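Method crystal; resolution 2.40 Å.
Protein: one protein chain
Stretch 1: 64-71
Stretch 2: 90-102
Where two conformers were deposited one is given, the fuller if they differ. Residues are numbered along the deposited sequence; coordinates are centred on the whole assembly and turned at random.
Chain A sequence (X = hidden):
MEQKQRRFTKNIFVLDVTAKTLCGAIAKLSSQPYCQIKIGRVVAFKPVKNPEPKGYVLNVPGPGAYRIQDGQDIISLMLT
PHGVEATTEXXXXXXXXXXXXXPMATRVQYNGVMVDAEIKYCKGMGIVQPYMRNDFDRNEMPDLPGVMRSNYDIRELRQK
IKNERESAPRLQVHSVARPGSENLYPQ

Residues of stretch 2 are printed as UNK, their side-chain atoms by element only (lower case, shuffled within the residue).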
# COMPACT_ATOMS: atom_id res chain seq x y z
N GLY A 64 6.96 5.79 -12.38
CA GLY A 64 6.36 5.94 -11.07
C GLY A 64 7.10 5.23 -9.96
O GLY A 64 7.99 4.40 -10.21
N ALA A 65 6.76 5.61 -8.74
CA ALA A 65 7.19 4.91 -7.55
C ALA A 65 6.15 3.85 -7.20
O ALA A 65 4.98 4.18 -7.00
CB ALA A 65 7.32 5.89 -6.41
N TYR A 66 6.57 2.59 -7.14
CA TYR A 66 5.67 1.47 -6.87
C TYR A 66 6.17 0.63 -5.69
O TYR A 66 7.32 0.20 -5.67
CB TYR A 66 5.52 0.59 -8.10
CG TYR A 66 5.06 1.32 -9.35
CD1 TYR A 66 3.72 1.54 -9.57
CD2 TYR A 66 5.98 1.77 -10.31
CE1 TYR A 66 3.28 2.20 -10.70
CE2 TYR A 66 5.55 2.42 -11.45
CZ TYR A 66 4.19 2.63 -11.63
OH TYR A 66 3.71 3.27 -12.74
N ARG A 67 5.30 0.42 -4.72
CA ARG A 67 5.63 -0.39 -3.55
C ARG A 67 4.72 -1.60 -3.52
O ARG A 67 3.52 -1.48 -3.27
CB ARG A 67 5.47 0.43 -2.27
CG ARG A 67 5.76 -0.32 -0.98
CD ARG A 67 6.03 0.61 0.20
NE ARG A 67 7.47 0.88 0.36
CZ ARG A 67 7.98 1.89 1.08
NH1 ARG A 67 7.19 2.77 1.71
NH2 ARG A 67 9.31 2.02 1.17
N ILE A 68 5.28 -2.78 -3.77
CA ILE A 68 4.48 -3.99 -3.69
C ILE A 68 4.34 -4.41 -2.23
O ILE A 68 5.34 -4.58 -1.55
CB ILE A 68 5.09 -5.13 -4.52
CG1 ILE A 68 5.04 -4.77 -6.01
CG2 ILE A 68 4.35 -6.44 -4.25
CD1 ILE A 68 6.07 -5.51 -6.87
N GLN A 69 3.10 -4.57 -1.77
CA GLN A 69 2.88 -4.94 -0.37
C GLN A 69 2.28 -6.32 -0.16
O GLN A 69 1.07 -6.56 -0.33
CB GLN A 69 2.13 -3.86 0.39
CG GLN A 69 3.03 -3.15 1.37
CD GLN A 69 3.06 -1.67 1.15
OE1 GLN A 69 2.63 -1.19 0.11
NE2 GLN A 69 3.57 -0.93 2.14
N ASP A 70 3.16 -7.22 0.24
CA ASP A 70 2.84 -8.62 0.37
C ASP A 70 3.10 -9.06 1.80
O ASP A 70 4.00 -9.85 2.08
CB ASP A 70 3.70 -9.41 -0.63
CG ASP A 70 3.28 -10.84 -0.73
OD1 ASP A 70 2.23 -11.20 -0.14
OD2 ASP A 70 3.96 -11.69 -1.37
N GLY A 71 2.29 -8.52 2.72
CA GLY A 71 2.45 -8.83 4.13
C GLY A 71 3.73 -8.23 4.67
O GLY A 71 3.89 -7.00 4.68
N UNK A 90 13.35 -1.03 3.80
CA UNK A 90 12.63 0.21 4.02
C UNK A 90 13.27 1.28 3.17
O UNK A 90 14.50 1.36 3.07
c UNK A 90 12.70 0.65 5.50
c UNK A 90 9.61 2.29 8.02
n UNK A 90 8.70 2.48 7.07
n UNK A 90 9.64 3.12 9.05
c UNK A 90 11.91 -0.21 6.49
c UNK A 90 10.51 0.33 6.81
n UNK A 90 10.49 1.29 7.92
N UNK A 91 12.45 2.10 2.54
CA UNK A 91 12.96 3.17 1.69
C UNK A 91 12.13 4.43 1.89
O UNK A 91 11.38 4.86 1.02
n UNK A 91 15.69 4.73 -1.26
c UNK A 91 13.52 2.53 -3.03
c UNK A 91 15.03 3.49 -4.68
c UNK A 91 13.99 3.41 -0.62
c UNK A 91 15.24 4.12 -2.40
c UNK A 91 13.96 2.65 -4.34
c UNK A 91 14.17 3.28 -2.03
c UNK A 91 15.67 4.24 -3.72
c UNK A 91 14.94 4.30 -0.19
c UNK A 91 12.97 2.71 0.22
N UNK A 92 12.30 5.03 3.06
CA UNK A 92 11.28 5.92 3.61
C UNK A 92 11.44 7.40 3.29
O UNK A 92 10.56 8.20 3.62
c UNK A 92 9.49 3.89 4.43
o UNK A 92 10.12 3.10 3.68
o UNK A 92 8.26 4.09 4.30
c UNK A 92 10.22 4.61 5.56
c UNK A 92 11.18 5.72 5.12
N UNK A 93 12.54 7.77 2.65
CA UNK A 93 12.73 9.14 2.18
C UNK A 93 11.74 9.48 1.04
O UNK A 93 11.42 10.65 0.83
o UNK A 93 16.98 9.34 0.47
o UNK A 93 16.81 7.18 0.88
c UNK A 93 14.76 8.39 0.75
c UNK A 93 16.29 8.31 0.71
c UNK A 93 14.20 9.40 1.76
N UNK A 94 11.23 8.47 0.34
CA UNK A 94 10.37 8.67 -0.83
C UNK A 94 8.96 8.14 -0.65
O UNK A 94 8.75 7.20 0.11
c UNK A 94 14.52 9.03 -2.75
n UNK A 94 14.61 7.68 -2.53
c UNK A 94 12.43 8.18 -2.30
c UNK A 94 10.97 8.02 -2.08
c UNK A 94 13.15 9.38 -2.62
c UNK A 94 15.16 11.28 -3.21
c UNK A 94 12.79 10.73 -2.79
c UNK A 94 13.36 7.18 -2.27
c UNK A 94 13.80 11.68 -3.10
c UNK A 94 15.53 9.97 -3.05
N UNK A 95 8.01 8.74 -1.37
CA UNK A 95 6.63 8.27 -1.47
C UNK A 95 6.56 7.14 -2.51
O UNK A 95 7.31 7.15 -3.49
c UNK A 95 5.70 9.39 -2.01
c UNK A 95 4.60 12.94 -1.62
c UNK A 95 5.44 10.59 -1.11
n UNK A 95 3.55 13.89 -1.07
c UNK A 95 4.24 11.45 -1.62
N UNK A 96 5.60 6.23 -2.32
CA UNK A 96 5.29 5.20 -3.31
C UNK A 96 3.80 5.01 -3.45
O UNK A 96 3.05 5.22 -2.50
c UNK A 96 7.91 4.32 -1.53
c UNK A 96 7.34 3.88 -2.72
c UNK A 96 10.08 4.01 -2.48
c UNK A 96 8.16 3.51 -3.77
c UNK A 96 9.28 4.39 -1.40
c UNK A 96 9.50 3.57 -3.66
c UNK A 96 5.88 3.85 -2.88
N UNK A 97 3.39 4.55 -4.62
CA UNK A 97 2.07 3.97 -4.76
C UNK A 97 2.06 2.57 -4.14
O UNK A 97 2.73 1.67 -4.64
o UNK A 97 0.57 3.81 -8.76
c UNK A 97 0.30 3.30 -6.45
o UNK A 97 -1.01 2.40 -8.19
c UNK A 97 1.68 3.90 -6.23
c UNK A 97 -0.07 3.16 -7.90
N UNK A 98 1.32 2.41 -3.05
CA UNK A 98 1.07 1.11 -2.46
C UNK A 98 0.29 0.21 -3.40
O UNK A 98 -0.87 0.41 -3.68
N UNK A 99 0.97 -0.80 -3.93
CA UNK A 99 0.37 -1.71 -4.88
C UNK A 99 0.03 -2.97 -4.10
O UNK A 99 0.87 -3.48 -3.33
c UNK A 99 1.35 -2.02 -6.04
c UNK A 99 1.75 -0.74 -6.77
c UNK A 99 0.75 -3.03 -7.01
N UNK A 100 -1.19 -3.45 -4.29
CA UNK A 100 -1.64 -4.71 -3.70
C UNK A 100 -1.28 -5.96 -4.52
O UNK A 100 -1.12 -5.91 -5.76
o UNK A 100 -3.50 -3.87 -2.37
c UNK A 100 -3.16 -4.67 -3.49
N UNK A 101 -1.19 -7.08 -3.82
CA UNK A 101 -0.92 -8.36 -4.43
C UNK A 101 -2.22 -9.15 -4.47
O UNK A 101 -2.92 -9.24 -3.47
c UNK A 101 1.48 -8.54 -3.77
c UNK A 101 0.12 -9.14 -3.60
c UNK A 101 0.13 -10.61 -3.97
N UNK A 102 -2.53 -9.72 -5.62
CA UNK A 102 -3.60 -10.70 -5.72
C UNK A 102 -2.98 -11.97 -6.28
O UNK A 102 -2.55 -11.97 -7.42
c UNK A 102 -5.99 -11.07 -6.45
o UNK A 102 -5.17 -8.90 -6.24
c UNK A 102 -4.74 -10.21 -6.64
O HOH W 1 2.89 5.27 -8.85
O HOH W 2 -1.51 -6.89 -0.73

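Position 90 carries three carbons, a nitrogen, and a carbon bearing two more nitrogens; this guanidinium identifies Arg 90, whose CA-to-CB bond points away from stretch 1 and whose side chain makes no contact with it. At position 91, one carbon leads to fused five- and six-membered rings holding eight carbons and one nitrogen: Trp 91. Its CB lies 3.8 Å from Arg 67 NH2, but the ring system leads away. Position 92 has three carbons, the third carrying two oxygens, which reach the guanidinium of Arg 67. The chain length fits Glu 92, whose OE1 accepts from Arg 67 NH1 (3.1 Å) and OE2 from Arg 67 NH2 (2.9 Å) in a salt bridge. Glu 92 OE2 also accepts from Trp 91 N (2.8 Å), and Glu 92 OE1 pairs with Arg 90 NH1 (3.2 Å), so the carboxylate gathers charge from both stretches.

Position 93 repeats the three carbons and two terminal oxygens but stays out of reach of stretch 1; it is Glu 93. Position 94 again has one carbon and a fused ring pair with one nitrogen, closing a type I turn begun at Trp 91: Trp 94. Four carbons in a row ending in nitrogen make position 95 Lys 95; its CA-to-CB bond points away from stretch 1, while Lys 95 O lies 3.2 Å from Ala 65 CB. At position 96, one carbon leads to a six-carbon ring without a heteroatom, which packs on Ala 65 and lies over one face of the Arg 67 guanidinium. This is Phe 96, with CD2 3.7 Å from Ala 65 CB and CE1 3.5 Å from Arg 67 NH2.

Position 97 bears three carbons and two oxygens, one of them 3.7 Å from Tyr 66 CE1. This is Glu 97, and that oxygen is OE1. A water lies within hydrogen-bonding distance of both Glu 97 OE1 (2.7 Å) and Ala 65 O (3.0 Å). Position 98 has no side-chain atoms, hence Gly 98; its CA approaches Gln 69 OE1 at 3.8 Å. At position 99 one carbon carries two others, one at the edge of the Tyr 66 ring: Val 99, whose CG2 is 4.1 Å from Tyr 66 CD1. Position 100, a carbon and an oxygen, is Ser 100, without side-chain contact here. Position 101 is another three-carbon branch, set against the Ile 68 side chain: Val 101, with CG2 3.6 Å from Ile 68 CG2. Position 102, one carbon bearing an oxygen and a carbon, is Thr 102, beyond reach.

The contact is a parallel strand pairing. Arg 67 bonds from N to Glu 97 O (2.9 Å) and from O to Val 99 N (2.7 Å); Ala 65 O–Glu 97 N and Gln 69 N–Val 99 O, both 2.9 Å, extend the ladder. Apolar contacts and the salt bridge reinforce it.

Stretch 2, residues 90-102: RWEEWKFEGVSVT
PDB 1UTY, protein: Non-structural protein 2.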